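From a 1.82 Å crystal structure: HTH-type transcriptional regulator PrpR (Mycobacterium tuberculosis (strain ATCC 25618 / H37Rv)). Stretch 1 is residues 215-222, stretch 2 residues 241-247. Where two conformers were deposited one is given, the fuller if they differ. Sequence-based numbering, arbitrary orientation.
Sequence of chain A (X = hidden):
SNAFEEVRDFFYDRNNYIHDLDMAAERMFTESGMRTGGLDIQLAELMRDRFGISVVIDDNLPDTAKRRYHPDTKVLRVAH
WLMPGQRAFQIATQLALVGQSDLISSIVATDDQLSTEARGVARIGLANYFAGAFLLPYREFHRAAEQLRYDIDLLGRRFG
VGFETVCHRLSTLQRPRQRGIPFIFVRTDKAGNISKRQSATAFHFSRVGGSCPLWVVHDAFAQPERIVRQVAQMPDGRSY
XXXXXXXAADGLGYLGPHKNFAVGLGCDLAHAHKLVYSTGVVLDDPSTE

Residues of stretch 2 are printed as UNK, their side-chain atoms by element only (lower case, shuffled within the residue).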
# COMPACT_ATOMS: atom_id res chain seq x y z
N TRP A 215 -14.02 16.13 -2.52
CA TRP A 215 -13.62 16.89 -1.34
C TRP A 215 -13.40 15.99 -0.14
O TRP A 215 -12.75 16.40 0.83
CB TRP A 215 -14.67 17.96 -1.02
CG TRP A 215 -16.09 17.45 -1.07
CD1 TRP A 215 -16.74 16.75 -0.10
CD2 TRP A 215 -17.03 17.63 -2.14
NE1 TRP A 215 -18.03 16.47 -0.50
CE2 TRP A 215 -18.23 17.00 -1.75
CE3 TRP A 215 -16.97 18.26 -3.39
CZ2 TRP A 215 -19.36 16.98 -2.56
CZ3 TRP A 215 -18.10 18.24 -4.20
CH2 TRP A 215 -19.28 17.60 -3.78
N VAL A 216 -13.90 14.75 -0.17
CA VAL A 216 -13.69 13.85 0.95
C VAL A 216 -12.21 13.61 1.20
O VAL A 216 -11.82 13.25 2.32
CB VAL A 216 -14.45 12.52 0.72
CG1 VAL A 216 -15.95 12.78 0.62
CG2 VAL A 216 -13.94 11.83 -0.53
N VAL A 217 -11.36 13.80 0.19
CA VAL A 217 -9.92 13.67 0.34
C VAL A 217 -9.20 14.98 0.08
O VAL A 217 -8.27 15.34 0.81
CB VAL A 217 -9.36 12.55 -0.57
CG1 VAL A 217 -7.84 12.54 -0.53
CG2 VAL A 217 -9.92 11.20 -0.13
N HIS A 218 -9.61 15.72 -0.95
CA HIS A 218 -8.96 17.00 -1.23
C HIS A 218 -9.06 17.96 -0.06
O HIS A 218 -8.16 18.79 0.14
CB HIS A 218 -9.56 17.63 -2.49
CG HIS A 218 -8.71 18.71 -3.08
ND1 HIS A 218 -8.84 20.03 -2.70
CD2 HIS A 218 -7.72 18.67 -4.00
CE1 HIS A 218 -7.96 20.76 -3.38
NE2 HIS A 218 -7.27 19.96 -4.17
N ASP A 219 -10.13 17.87 0.75
CA ASP A 219 -10.24 18.72 1.92
C ASP A 219 -9.02 18.61 2.84
O ASP A 219 -8.76 19.53 3.62
CB ASP A 219 -11.50 18.37 2.73
CG ASP A 219 -12.78 18.97 2.14
OD1 ASP A 219 -12.71 19.79 1.21
OD2 ASP A 219 -13.87 18.60 2.63
N ALA A 220 -8.28 17.50 2.77
CA ALA A 220 -7.10 17.36 3.62
C ALA A 220 -6.09 18.47 3.39
O ALA A 220 -5.39 18.88 4.33
CB ALA A 220 -6.44 15.99 3.38
N PHE A 221 -5.98 18.97 2.16
CA PHE A 221 -4.99 20.01 1.87
C PHE A 221 -5.26 21.30 2.62
O PHE A 221 -4.38 22.17 2.68
CB PHE A 221 -4.95 20.29 0.37
CG PHE A 221 -4.35 19.19 -0.45
CD1 PHE A 221 -3.00 18.88 -0.34
CD2 PHE A 221 -5.13 18.47 -1.35
CE1 PHE A 221 -2.44 17.85 -1.09
CE2 PHE A 221 -4.58 17.45 -2.11
CZ PHE A 221 -3.23 17.14 -1.98
N ALA A 222 -6.45 21.47 3.20
CA ALA A 222 -6.75 22.69 3.94
C ALA A 222 -6.28 22.62 5.39
O ALA A 222 -6.18 23.66 6.05
CB ALA A 222 -8.25 22.99 3.91
N UNK A 241 -18.36 6.95 5.27
CA UNK A 241 -17.54 7.66 6.23
C UNK A 241 -16.12 7.73 5.68
O UNK A 241 -15.54 6.70 5.32
c UNK A 241 -15.08 8.75 9.81
c UNK A 241 -15.90 9.34 10.73
c UNK A 241 -17.57 6.96 7.59
c UNK A 241 -15.62 7.97 8.80
c UNK A 241 -17.27 9.18 10.64
c UNK A 241 -17.80 8.40 9.63
c UNK A 241 -16.99 7.78 8.70
N UNK A 242 -15.58 8.94 5.61
CA UNK A 242 -14.31 9.20 4.94
C UNK A 242 -13.30 9.73 5.94
O UNK A 242 -13.62 10.58 6.78
c UNK A 242 -14.58 8.91 1.53
c UNK A 242 -16.53 9.68 2.32
c UNK A 242 -15.19 9.63 2.60
n UNK A 242 -16.78 9.03 1.13
c UNK A 242 -13.02 7.83 0.08
c UNK A 242 -13.26 8.54 1.24
c UNK A 242 -14.05 7.49 -0.80
c UNK A 242 -15.60 8.55 0.62
c UNK A 242 -15.35 7.84 -0.55
c UNK A 242 -14.49 10.21 3.80
N UNK A 243 -12.07 9.22 5.85
CA UNK A 243 -10.95 9.72 6.64
C UNK A 243 -9.80 9.98 5.68
O UNK A 243 -9.50 9.13 4.83
c UNK A 243 -10.53 8.72 7.74
c UNK A 243 -9.42 9.30 8.59
c UNK A 243 -11.74 8.35 8.60
N UNK A 244 -9.18 11.16 5.79
CA UNK A 244 -8.17 11.57 4.83
C UNK A 244 -7.07 12.37 5.53
O UNK A 244 -7.29 13.00 6.56
c UNK A 244 -8.76 12.43 3.69
N UNK A 245 -5.88 12.33 4.94
CA UNK A 245 -4.79 13.17 5.43
C UNK A 245 -3.81 13.40 4.29
O UNK A 245 -3.68 12.56 3.39
c UNK A 245 -3.16 13.44 7.38
c UNK A 245 -4.08 12.51 6.62
c UNK A 245 -2.67 12.79 8.67
c UNK A 245 -1.42 11.98 8.42
n UNK A 245 -0.78 11.56 9.70
N UNK A 246 -3.12 14.54 4.34
CA UNK A 246 -2.00 14.73 3.44
C UNK A 246 -0.85 13.83 3.88
O UNK A 246 -0.75 13.43 5.04
c UNK A 246 -1.52 16.19 3.42
o UNK A 246 -1.15 16.60 4.73
c UNK A 246 -2.60 17.11 2.88
N UNK A 247 0.01 13.49 2.92
CA UNK A 247 1.21 12.72 3.19
C UNK A 247 2.39 13.68 3.22
O UNK A 247 2.53 14.53 2.34
c UNK A 247 1.42 11.66 2.11
c UNK A 247 0.14 10.90 1.87
o UNK A 247 1.82 12.30 0.89

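Position 241 has seven side-chain atoms, all carbon: one carbon leading to a six-membered ring. The ring stays out of reach of stretch 1. A single carbon and a six-carbon ring without oxygen make this Phe241.

Position 242 has ten side-chain atoms, nine carbons and one nitrogen. One carbon leads to fused five- and six-membered rings, and the nitrogen lies in the smaller ring. The CA-to-CB bond points toward stretch 1. CB of Val216 sits over one face of the five-membered ring, 3.7 Å from its centroid and 19° off the ring normal. This is a CH-pi contact. The fused rings with one nitrogen identify Trp242. The closest pair is Val216 CB to Trp242 CG, at 3.5 Å. Val217 CG2 reaches the same side chain more loosely, 4.5 Å from Trp242 CE3.

Position 243 has three carbons: one that carries the other two. It branches at CB and points away from stretch 1, as alternation along a strand predicts. No contact is made. The residue is Val243.

Position 244 has a single side-chain carbon, pointing toward the helical segment. Its CB lies 3.5 Å from Val216 O and 3.8 Å from Val217 CA. One carbon and nothing beyond it means Ala244. Backbone atoms of stretch 1 can therefore come close to the strand here. Side chains join in: Val217 CG2 is 4.2 Å from Ala244 CB, and Ala220 CB is 4.3 Å from the same atom.

Position 245 has four carbons in a row ending in nitrogen. The chain is unbranched and its CA-to-CB bond points away from stretch 1; no side-chain atom makes contact. This is Lys245. Its NZ is hydrogen-bonded elsewhere in the structure. The backbone still takes part, with Ala220 CB 3.8 Å from Lys245 C.

Position 246 has three side-chain atoms: a carbon carrying one oxygen and one carbon. It points toward stretch 1, and its terminal carbon meets Ala220 and Phe221. The branch with one oxygen and one carbon gives Thr246. The methyl CG2 of Thr246 lies 3.6 Å from Ala220 O and 3.7 Å from Phe221 CD1. OG1 is hydrogen-bonded elsewhere in the structure.

Position 247 again has a carbon carrying one oxygen and one carbon. It lies out of reach of stretch 1. The residue is Thr247.

The contact is apolar packing of a helical segment against a strand. Positions 242, 244 and 246 face stretch 1 in alternation, and no hydrogen bond crosses between the stretches. Val216 covers the indole of Trp242, Val217 and Ala220 pack on Ala244, and Ala220 continues to Thr246. Phe221 starts away from the strand, but the end of its side chain comes nearer and reaches the threonine methyl. At Val217 and Ala244 the CA atoms are 5.3 Å apart, and at Ala220 and Lys245 5.1 Å. Together the two stretches bury 374 Å².

Stretch 2, residues 241-247: FWVAKTT
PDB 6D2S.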